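Local coordinates for protein 11S globulin (PDB 5WXU) that probably serves as a seed storage protein, a hexameric nutrient reservoir of the cupin fold, and binds the plant hormone auxin, at residues Val116-Thr130 and Asp141-Phe153. Numbering follows the deposited sequence.
Sequences VFPGCPETFQSFHPT and DQTFRDQHQKVHF. Unlike the reference sequence in segment 141-153: Q147 (reference Arg). With IAC (1H-indol-3-ylacetic acid), chain S.
Backbone bonds pair F124 with H148 and S126 with D146 across two short antiparallel strands, 124-126 and 146-148, of the N-terminal cupin domain; T123 and F124 both face H148 as a classic beta bulge. Beyond the bulge the Q149 amide plugs the type II turn F117-C120. Its OE1 takes F117 N on a lone pair (3.0 Å), while NE2 gives to F117 O (3.0 Å) from the face opposite C120 N and, weakly, to C120 O. CG lies beside the backbone N (chi1 -72°) and the chain runs extended to reach the turn. With an alanine here F117 N would probably lose its acceptor, and F117 O would keep C120 N but lose NE2. H148 ND1 donates to Q149 O (172°) and NE2 pairs with V268 N, which together hold the ring's rotation. Waters join T123 OG1 to K150 N and S126 O to Q147 NE2. Apolar contact centres on the F124 ring: K150 CA sits over one face (CH-pi, 3.7 Å from the centroid), and V151 CG2 meets CE2 at 4.0 Å. F124 and Q125 also pair with a strand of a second subunit; D146 forms a salt bridge with K449 and accepts a hydrogen bond from L431 N, both of a third. The C120-C291 disulfide probably links the acidic and basic chains. Gripped through both oxygen and nitrogen, Q149 ties this strand pair to the turn whose G119 and C120, with P121, line the auxin pocket.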
ATOM      1  N   VAL B 116      23.166 -10.546   8.644  1.00 17.52           N
ATOM      2  CA  VAL B 116      22.885  -9.848   9.874  1.00 17.72           C
ATOM      3  C   VAL B 116      21.844  -8.739   9.649  1.00 16.74           C
ATOM      4  O   VAL B 116      22.085  -7.836   8.821  1.00 17.14           O
ATOM      5  CB  VAL B 116      24.151  -9.246  10.506  1.00 17.37           C
ATOM      6  CG1 VAL B 116      23.774  -8.449  11.744  1.00 19.71           C
ATOM      7  CG2 VAL B 116      25.134 -10.372  10.847  1.00 18.11           C
ATOM      8  N   PHE B 117      20.768  -8.827  10.443  1.00 16.22           N
ATOM      9  CA  PHE B 117      19.775  -7.801  10.574  1.00 19.09           C
ATOM     10  C   PHE B 117      19.953  -6.965  11.823  1.00 18.05           C
ATOM     11  O   PHE B 117      19.689  -7.447  12.931  1.00 16.51           O
ATOM     12  CB  PHE B 117      18.363  -8.381  10.415  1.00 23.31           C
ATOM     13  CG  PHE B 117      18.132  -8.847   8.994  1.00 30.00           C
ATOM     14  CD1 PHE B 117      17.961  -7.902   7.966  1.00 35.65           C
ATOM     15  CD2 PHE B 117      18.338 -10.157   8.649  1.00 35.47           C
ATOM     16  CE1 PHE B 117      17.825  -8.313   6.635  1.00 42.37           C
ATOM     17  CE2 PHE B 117      18.212 -10.569   7.334  1.00 41.51           C
ATOM     18  CZ  PHE B 117      17.950  -9.662   6.336  1.00 41.70           C
ATOM     19  N   PRO B 118      20.381  -5.710  11.630  1.00 18.20           N
ATOM     20  CA  PRO B 118      20.720  -4.889  12.789  1.00 21.51           C
ATOM     21  C   PRO B 118      19.540  -4.539  13.624  1.00 19.06           C
ATOM     22  O   PRO B 118      18.459  -4.096  13.103  1.00 19.26           O
ATOM     23  CB  PRO B 118      21.375  -3.644  12.184  1.00 20.77           C
ATOM     24  CG  PRO B 118      21.095  -3.676  10.758  1.00 25.91           C
ATOM     25  CD  PRO B 118      20.585  -4.990  10.351  1.00 20.49           C
ATOM     26  N   GLY B 119      19.689  -4.824  14.927  1.00 19.04           N
ATOM     27  CA  GLY B 119      18.644  -4.521  15.902  1.00 20.93           C
ATOM     28  C   GLY B 119      17.726  -5.716  16.189  1.00 20.72           C
ATOM     29  O   GLY B 119      16.714  -5.594  16.906  1.00 27.35           O
ATOM     30  N   CYS B 120      18.031  -6.845  15.550  1.00 19.83           N
ATOM     31  CA  CYS B 120      17.351  -8.099  15.789  1.00 19.04           C
ATOM     32  C   CYS B 120      18.185  -8.835  16.826  1.00 18.76           C
ATOM     33  O   CYS B 120      19.416  -8.706  16.789  1.00 18.90           O
ATOM     34  CB  CYS B 120      17.265  -8.976  14.532  1.00 19.63           C
ATOM     35  SG  CYS B 120      15.951  -8.375  13.396  1.00 23.79           S
ATOM     36  N   PRO B 121      17.491  -9.569  17.752  1.00 16.99           N
ATOM     37  CA  PRO B 121      18.233 -10.337  18.756  1.00 17.98           C
ATOM     38  C   PRO B 121      18.880 -11.599  18.214  1.00 18.53           C
ATOM     39  O   PRO B 121      18.551 -12.104  17.164  1.00 20.64           O
ATOM     40  CB  PRO B 121      17.151 -10.682  19.803  1.00 19.59           C
ATOM     41  CG  PRO B 121      15.919 -10.831  19.026  1.00 19.83           C
ATOM     42  CD  PRO B 121      16.036  -9.755  17.957  1.00 19.26           C
ATOM     43  N   GLU B 122      19.895 -12.074  18.945  1.00 18.35           N
ATOM     44  CA  GLU B 122      20.561 -13.294  18.589  1.00 19.41           C
ATOM     45  C   GLU B 122      19.699 -14.504  19.030  1.00 21.53           C
ATOM     46  O   GLU B 122      19.666 -14.820  20.228  1.00 21.56           O
ATOM     47  CB  GLU B 122      21.936 -13.320  19.236  1.00 20.99           C
ATOM     48  CG  GLU B 122      22.989 -12.491  18.499  1.00 23.88           C
ATOM     49  CD  GLU B 122      22.775 -10.986  18.553  1.00 23.96           C
ATOM     50  OE1 GLU B 122      22.695 -10.547  19.769  1.00 26.81           O
ATOM     51  OE2 GLU B 122      22.673 -10.318  17.399  1.00 25.11           O
ATOM     52  N   THR B 123      19.056 -15.233  18.095  1.00 18.90           N
ATOM     53  CA  THR B 123      18.146 -16.300  18.468  1.00 19.08           C
ATOM     54  C   THR B 123      18.658 -17.746  18.296  1.00 21.08           C
ATOM     55  O   THR B 123      17.889 -18.685  18.524  1.00 19.52           O
ATOM     56  CB  THR B 123      16.802 -16.191  17.689  1.00 19.88           C
ATOM     57  OG1 THR B 123      17.013 -16.416  16.315  1.00 20.88           O
ATOM     58  CG2 THR B 123      16.219 -14.850  17.849  1.00 21.34           C
ATOM     59  N   PHE B 124      19.889 -17.907  17.838  1.00 20.00           N
ATOM     60  CA  PHE B 124      20.535 -19.231  17.808  1.00 20.46           C
ATOM     61  C   PHE B 124      21.456 -19.226  19.044  1.00 19.85           C
ATOM     62  O   PHE B 124      22.413 -18.471  19.096  1.00 20.15           O
ATOM     63  CB  PHE B 124      21.301 -19.439  16.515  1.00 21.84           C
ATOM     64  CG  PHE B 124      20.494 -20.106  15.404  1.00 20.80           C
ATOM     65  CD1 PHE B 124      19.148 -19.757  15.185  1.00 19.61           C
ATOM     66  CD2 PHE B 124      21.113 -20.921  14.476  1.00 20.48           C
ATOM     67  CE1 PHE B 124      18.432 -20.307  14.140  1.00 21.40           C
ATOM     68  CE2 PHE B 124      20.385 -21.490  13.449  1.00 21.03           C
ATOM     69  CZ  PHE B 124      19.022 -21.176  13.264  1.00 21.11           C
ATOM     70  N   GLN B 125      21.088 -19.992  20.048  1.00 21.86           N
ATOM     71  CA  GLN B 125      21.633 -19.863  21.389  1.00 21.25           C
ATOM     72  C   GLN B 125      22.201 -21.183  21.949  1.00 19.89           C
ATOM     73  O   GLN B 125      21.555 -22.237  21.858  1.00 22.64           O
ATOM     74  CB  GLN B 125      20.554 -19.395  22.318  1.00 22.48           C
ATOM     75  CG  GLN B 125      19.744 -18.213  21.772  1.00 25.88           C
ATOM     76  CD  GLN B 125      18.386 -18.115  22.410  1.00 26.44           C
ATOM     77  OE1 GLN B 125      18.271 -17.586  23.516  1.00 29.91           O
ATOM     78  NE2 GLN B 125      17.323 -18.544  21.678  1.00 25.20           N
ATOM     79  N   SER B 126      23.388 -21.094  22.497  1.00 22.81           N
ATOM     80  CA  SER B 126      23.884 -22.273  23.284  1.00 26.22           C
ATOM     81  C   SER B 126      24.519 -21.785  24.558  1.00 26.67           C
ATOM     82  O   SER B 126      25.433 -20.940  24.534  1.00 25.68           O
ATOM     83  CB  SER B 126      24.847 -23.070  22.475  1.00 27.81           C
ATOM     84  OG  SER B 126      25.414 -24.084  23.270  1.00 34.37           O
ATOM     85  N   PHE B 127      24.044 -22.322  25.681  1.00 28.17           N
ATOM     86  CA  PHE B 127      24.543 -21.917  26.986  1.00 30.25           C
ATOM     87  C   PHE B 127      25.519 -22.965  27.594  1.00 36.46           C
ATOM     88  O   PHE B 127      25.814 -22.887  28.802  1.00 43.87           O
ATOM     89  CB  PHE B 127      23.324 -21.590  27.886  1.00 32.78           C
ATOM     90  CG  PHE B 127      22.504 -20.460  27.339  1.00 33.90           C
ATOM     91  CD1 PHE B 127      22.849 -19.146  27.600  1.00 35.36           C
ATOM     92  CD2 PHE B 127      21.415 -20.708  26.488  1.00 34.51           C
ATOM     93  CE1 PHE B 127      22.115 -18.099  27.033  1.00 35.49           C
ATOM     94  CE2 PHE B 127      20.686 -19.657  25.908  1.00 37.10           C
ATOM     95  CZ  PHE B 127      21.051 -18.348  26.173  1.00 33.30           C
ATOM     96  N   HIS B 128      26.063 -23.862  26.746  1.00 39.23           N
ATOM     97  CA  HIS B 128      27.046 -24.930  27.125  1.00 46.93           C
ATOM     98  C   HIS B 128      28.193 -25.073  26.101  1.00 48.89           C
ATOM     99  O   HIS B 128      27.983 -24.785  24.927  1.00 48.00           O
ATOM    100  CB  HIS B 128      26.352 -26.302  27.205  1.00 50.31           C
ATOM    101  CG  HIS B 128      25.176 -26.334  28.135  1.00 60.43           C
ATOM    102  ND1 HIS B 128      23.866 -26.312  27.692  1.00 63.29           N
ATOM    103  CD2 HIS B 128      25.115 -26.375  29.491  1.00 66.40           C
ATOM    104  CE1 HIS B 128      23.052 -26.356  28.733  1.00 62.15           C
ATOM    105  NE2 HIS B 128      23.782 -26.399  29.835  1.00 69.73           N
ATOM    106  N   PRO B 129      29.402 -25.524  26.490  1.00 60.15           N
ATOM    107  CA  PRO B 129      29.841 -25.806  27.882  1.00 60.72           C
ATOM    108  C   PRO B 129      29.936 -24.578  28.793  1.00 63.54           C
ATOM    109  O   PRO B 129      29.689 -23.466  28.357  1.00 52.42           O
ATOM    110  CB  PRO B 129      31.260 -26.357  27.686  1.00 61.08           C
ATOM    111  CG  PRO B 129      31.326 -26.859  26.280  1.00 66.06           C
ATOM    112  CD  PRO B 129      30.360 -26.029  25.481  1.00 65.24           C
ATOM    113  N   THR B 130      30.315 -24.777  30.051  1.00 77.05           N
ATOM    114  CA  THR B 130      30.519 -23.656  30.992  1.00 85.84           C
ATOM    115  C   THR B 130      31.753 -23.913  31.876  1.00 84.57           C
ATOM    116  O   THR B 130      32.539 -23.004  32.152  1.00 86.77           O
ATOM    117  CB  THR B 130      29.257 -23.392  31.869  1.00 86.46           C
ATOM    118  OG1 THR B 130      29.106 -24.425  32.845  1.00 91.83           O
ATOM    119  CG2 THR B 130      27.979 -23.347  31.042  1.00 82.86           C
ATOM    120  N   ASP B 141      36.016 -26.053  21.817  1.00 73.97           N
ATOM    121  CA  ASP B 141      34.666 -26.610  22.026  1.00 79.16           C
ATOM    122  C   ASP B 141      33.853 -25.931  23.147  1.00 78.66           C
ATOM    123  O   ASP B 141      32.631 -26.134  23.256  1.00 76.57           O
ATOM    124  CB  ASP B 141      34.738 -28.129  22.251  1.00 82.04           C
ATOM    125  CG  ASP B 141      34.779 -28.920  20.938  1.00 86.10           C
ATOM    126  OD1 ASP B 141      35.492 -28.496  19.986  1.00 93.30           O
ATOM    127  OD2 ASP B 141      34.095 -29.967  20.863  1.00 79.07           O
ATOM    128  N   GLN B 142      34.537 -25.146  23.983  1.00 78.71           N
ATOM    129  CA  GLN B 142      33.891 -24.055  24.755  1.00 79.05           C
ATOM    130  C   GLN B 142      33.272 -22.967  23.801  1.00 68.28           C
ATOM    131  O   GLN B 142      32.376 -22.226  24.203  1.00 57.35           O
ATOM    132  CB  GLN B 142      34.884 -23.403  25.776  1.00 81.63           C
ATOM    133  CG  GLN B 142      35.141 -24.171  27.091  1.00 83.07           C
ATOM    134  CD  GLN B 142      34.213 -23.818  28.267  1.00 82.40           C
ATOM    135  OE1 GLN B 142      34.312 -24.420  29.340  1.00 80.91           O
ATOM    136  NE2 GLN B 142      33.314 -22.853  28.073  1.00 87.55           N
ATOM    137  N   THR B 143      33.768 -22.872  22.560  1.00 63.78           N
ATOM    138  CA  THR B 143      33.230 -21.972  21.531  1.00 56.54           C
ATOM    139  C   THR B 143      31.823 -22.341  21.089  1.00 56.37           C
ATOM    140  O   THR B 143      31.199 -21.557  20.366  1.00 59.28           O
ATOM    141  CB  THR B 143      34.126 -21.944  20.277  1.00 55.17           C
ATOM    142  OG1 THR B 143      33.687 -20.924  19.358  1.00 52.30           O
ATOM    143  CG2 THR B 143      34.045 -23.250  19.589  1.00 56.56           C
ATOM    144  N   PHE B 144      31.355 -23.543  21.449  1.00 51.48           N
ATOM    145  CA  PHE B 144      29.925 -23.836  21.359  1.00 49.64           C
ATOM    146  C   PHE B 144      29.081 -23.006  22.317  1.00 42.27           C
ATOM    147  O   PHE B 144      27.874 -22.910  22.073  1.00 43.18           O
ATOM    148  CB  PHE B 144      29.615 -25.342  21.497  1.00 50.59           C
ATOM    149  CG  PHE B 144      29.967 -26.115  20.277  1.00 58.58           C
ATOM    150  CD1 PHE B 144      29.394 -25.769  19.030  1.00 54.89           C
ATOM    151  CD2 PHE B 144      30.924 -27.144  20.325  1.00 59.84           C
ATOM    152  CE1 PHE B 144      29.750 -26.440  17.872  1.00 52.77           C
ATOM    153  CE2 PHE B 144      31.283 -27.818  19.158  1.00 61.94           C
ATOM    154  CZ  PHE B 144      30.686 -27.474  17.933  1.00 61.02           C
ATOM    155  N   ARG B 145      29.653 -22.412  23.378  1.00 34.21           N
ATOM    156  CA  ARG B 145      28.871 -21.487  24.216  1.00 34.32           C
ATOM    157  C   ARG B 145      28.851 -20.109  23.524  1.00 32.28           C
ATOM    158  O   ARG B 145      29.839 -19.417  23.478  1.00 29.63           O
ATOM    159  CB  ARG B 145      29.399 -21.378  25.643  1.00 38.23           C
ATOM    160  CG  ARG B 145      28.471 -20.615  26.582  1.00 41.76           C
ATOM    161  CD  ARG B 145      28.947 -20.424  28.036  1.00 47.38           C
ATOM    162  NE  ARG B 145      29.740 -19.202  28.262  1.00 47.38           N
ATOM    163  CZ  ARG B 145      31.069 -19.119  28.142  1.00 53.22           C
ATOM    164  NH1 ARG B 145      31.808 -20.195  27.821  1.00 49.76           N
ATOM    165  NH2 ARG B 145      31.671 -17.946  28.351  1.00 56.20           N
ATOM    166  N   ASP B 146      27.718 -19.726  22.958  1.00 28.28           N
ATOM    167  CA  ASP B 146      27.691 -18.506  22.068  1.00 26.12           C
ATOM    168  C   ASP B 146      26.232 -18.229  21.712  1.00 21.80           C
ATOM    169  O   ASP B 146      25.363 -19.065  21.936  1.00 22.92           O
ATOM    170  CB  ASP B 146      28.425 -18.791  20.756  1.00 22.81           C
ATOM    171  CG  ASP B 146      28.688 -17.530  19.897  1.00 21.50           C
ATOM    172  OD1 ASP B 146      28.593 -16.388  20.436  1.00 24.06           O
ATOM    173  OD2 ASP B 146      29.051 -17.724  18.728  1.00 21.68           O
ATOM    174  N   GLN B 147      25.968 -17.012  21.283  1.00 20.96           N
ATOM    175  CA  GLN B 147      24.634 -16.699  20.769  1.00 23.27           C
ATOM    176  C   GLN B 147      24.924 -15.912  19.516  1.00 18.18           C
ATOM    177  O   GLN B 147      25.757 -15.016  19.556  1.00 19.97           O
ATOM    178  CB  GLN B 147      23.890 -15.821  21.743  1.00 25.34           C
ATOM    179  CG  GLN B 147      23.455 -16.476  23.026  1.00 35.52           C
ATOM    180  CD  GLN B 147      23.212 -15.427  24.076  1.00 39.94           C
ATOM    181  OE1 GLN B 147      22.852 -14.268  23.763  1.00 46.03           O
ATOM    182  NE2 GLN B 147      23.483 -15.783  25.324  1.00 53.92           N
ATOM    183  N   HIS B 148      24.224 -16.201  18.444  1.00 16.85           N
ATOM    184  CA  HIS B 148      24.360 -15.433  17.231  1.00 18.62           C
ATOM    185  C   HIS B 148      23.025 -15.373  16.464  1.00 17.93           C
ATOM    186  O   HIS B 148      22.089 -16.030  16.866  1.00 18.22           O
ATOM    187  CB  HIS B 148      25.559 -15.916  16.357  1.00 19.78           C
ATOM    188  CG  HIS B 148      25.553 -17.365  16.012  1.00 20.93           C
ATOM    189  ND1 HIS B 148      24.668 -17.902  15.108  1.00 20.70           N
ATOM    190  CD2 HIS B 148      26.339 -18.392  16.441  1.00 21.98           C
ATOM    191  CE1 HIS B 148      24.896 -19.211  15.005  1.00 25.28           C
ATOM    192  NE2 HIS B 148      25.913 -19.528  15.790  1.00 22.47           N
ATOM    193  N   GLN B 149      22.958 -14.640  15.360  1.00 17.74           N
ATOM    194  CA  GLN B 149      21.717 -14.693  14.590  1.00 17.91           C
ATOM    195  C   GLN B 149      21.625 -15.999  13.809  1.00 19.89           C
ATOM    196  O   GLN B 149      22.649 -16.658  13.548  1.00 19.96           O
ATOM    197  CB  GLN B 149      21.591 -13.459  13.693  1.00 16.27           C
ATOM    198  CG  GLN B 149      21.288 -12.186  14.505  1.00 16.43           C
ATOM    199  CD  GLN B 149      21.101 -10.941  13.665  1.00 17.32           C
ATOM    200  OE1 GLN B 149      21.053 -10.998  12.459  1.00 19.63           O
ATOM    201  NE2 GLN B 149      20.930  -9.812  14.326  1.00 19.24           N
ATOM    202  N   LYS B 150      20.417 -16.278  13.320  0.50 20.86           N
ATOM    203  CA  LYS B 150      20.169 -17.446  12.506  0.50 21.17           C
ATOM    204  C   LYS B 150      21.128 -17.532  11.361  0.50 20.13           C
ATOM    205  O   LYS B 150      21.403 -16.543  10.675  0.50 23.46           O
ATOM    206  CB  LYS B 150      18.770 -17.460  11.897  0.50 20.77           C
ATOM    207  CG  LYS B 150      18.719 -18.431  10.715  0.50 21.02           C
ATOM    208  CD  LYS B 150      17.363 -18.554  10.099  0.50 20.89           C
ATOM    209  CE  LYS B 150      17.230 -19.735   9.139  0.50 19.16           C
ATOM    210  NZ  LYS B 150      17.838 -21.081   9.402  0.50 17.62           N
ATOM    211  N   VAL B 151      21.568 -18.755  11.106  1.00 19.55           N
ATOM    212  CA  VAL B 151      22.383 -19.041   9.966  1.00 21.38           C
ATOM    213  C   VAL B 151      21.545 -19.842   8.983  1.00 21.24           C
ATOM    214  O   VAL B 151      20.523 -20.435   9.377  1.00 24.59           O
ATOM    215  CB  VAL B 151      23.739 -19.658  10.392  1.00 25.71           C
ATOM    216  CG1 VAL B 151      24.492 -18.570  11.208  1.00 25.74           C
ATOM    217  CG2 VAL B 151      23.598 -20.963  11.184  1.00 25.39           C
ATOM    218  N   HIS B 152      21.937 -19.770   7.728  1.00 20.01           N
ATOM    219  CA  HIS B 152      21.198 -20.364   6.627  1.00 21.17           C
ATOM    220  C   HIS B 152      22.019 -21.452   5.998  1.00 22.70           C
ATOM    221  O   HIS B 152      23.187 -21.253   5.763  1.00 21.59           O
ATOM    222  CB  HIS B 152      20.840 -19.335   5.652  1.00 21.57           C
ATOM    223  CG  HIS B 152      20.027 -18.213   6.216  1.00 23.45           C
ATOM    224  ND1 HIS B 152      18.657 -18.192   6.167  1.00 25.87           N
ATOM    225  CD2 HIS B 152      20.400 -17.076   6.860  1.00 23.88           C
ATOM    226  CE1 HIS B 152      18.218 -17.076   6.745  1.00 24.62           C
ATOM    227  NE2 HIS B 152      19.250 -16.412   7.208  1.00 23.11           N
ATOM    228  N   PHE B 153      21.370 -22.577   5.677  1.00 22.04           N
ATOM    229  CA  PHE B 153      22.088 -23.693   5.118  1.00 22.61           C
ATOM    230  C   PHE B 153      21.795 -23.644   3.648  1.00 20.60           C
ATOM    231  O   PHE B 153      20.662 -23.873   3.203  1.00 23.23           O
ATOM    232  CB  PHE B 153      21.660 -24.976   5.813  1.00 28.29           C
ATOM    233  CG  PHE B 153      21.926 -24.933   7.268  1.00 33.81           C
ATOM    234  CD1 PHE B 153      21.025 -24.321   8.137  1.00 39.18           C
ATOM    235  CD2 PHE B 153      23.127 -25.368   7.764  1.00 40.56           C
ATOM    236  CE1 PHE B 153      21.296 -24.219   9.486  1.00 42.60           C
ATOM    237  CE2 PHE B 153      23.407 -25.274   9.120  1.00 40.66           C
ATOM    238  CZ  PHE B 153      22.501 -24.703   9.976  1.00 42.97           C
TER
HETATM  239  C   IAC S 506      17.069  -6.994  20.814  0.62 24.02           C
HETATM  240  C1  IAC S 506      17.866  -7.423  21.978  0.62 22.87           C
HETATM  241  C2  IAC S 506      19.245  -7.349  22.010  0.62 23.64           C
HETATM  242  C3  IAC S 506      19.880  -6.810  20.918  0.62 25.64           C
HETATM  243  C4  IAC S 506      19.140  -6.390  19.800  0.62 26.12           C
HETATM  244  C5  IAC S 506      17.760  -6.481  19.751  0.62 23.91           C
HETATM  245  C7  IAC S 506      16.881  -7.890  22.936  0.62 23.45           C
HETATM  246  C8  IAC S 506      15.635  -7.755  22.317  0.62 23.13           C
HETATM  247  C17 IAC S 506      17.214  -8.460  24.305  0.62 23.48           C
HETATM  248  C18 IAC S 506      16.633  -7.707  25.485  0.62 24.73           C
HETATM  249  N   IAC S 506      15.767  -7.189  21.083  0.62 21.77           N
HETATM  250  O2  IAC S 506      15.588  -7.045  25.331  0.62 24.38           O
HETATM  251  O3  IAC S 506      17.085  -7.911  26.633  0.62 25.01           O
HETATM  252  O   HOH W   1      18.475 -14.662  14.969  1.00 21.50           O
HETATM  253  O   HOH W   2      25.661 -17.976  25.274  1.00 41.09           O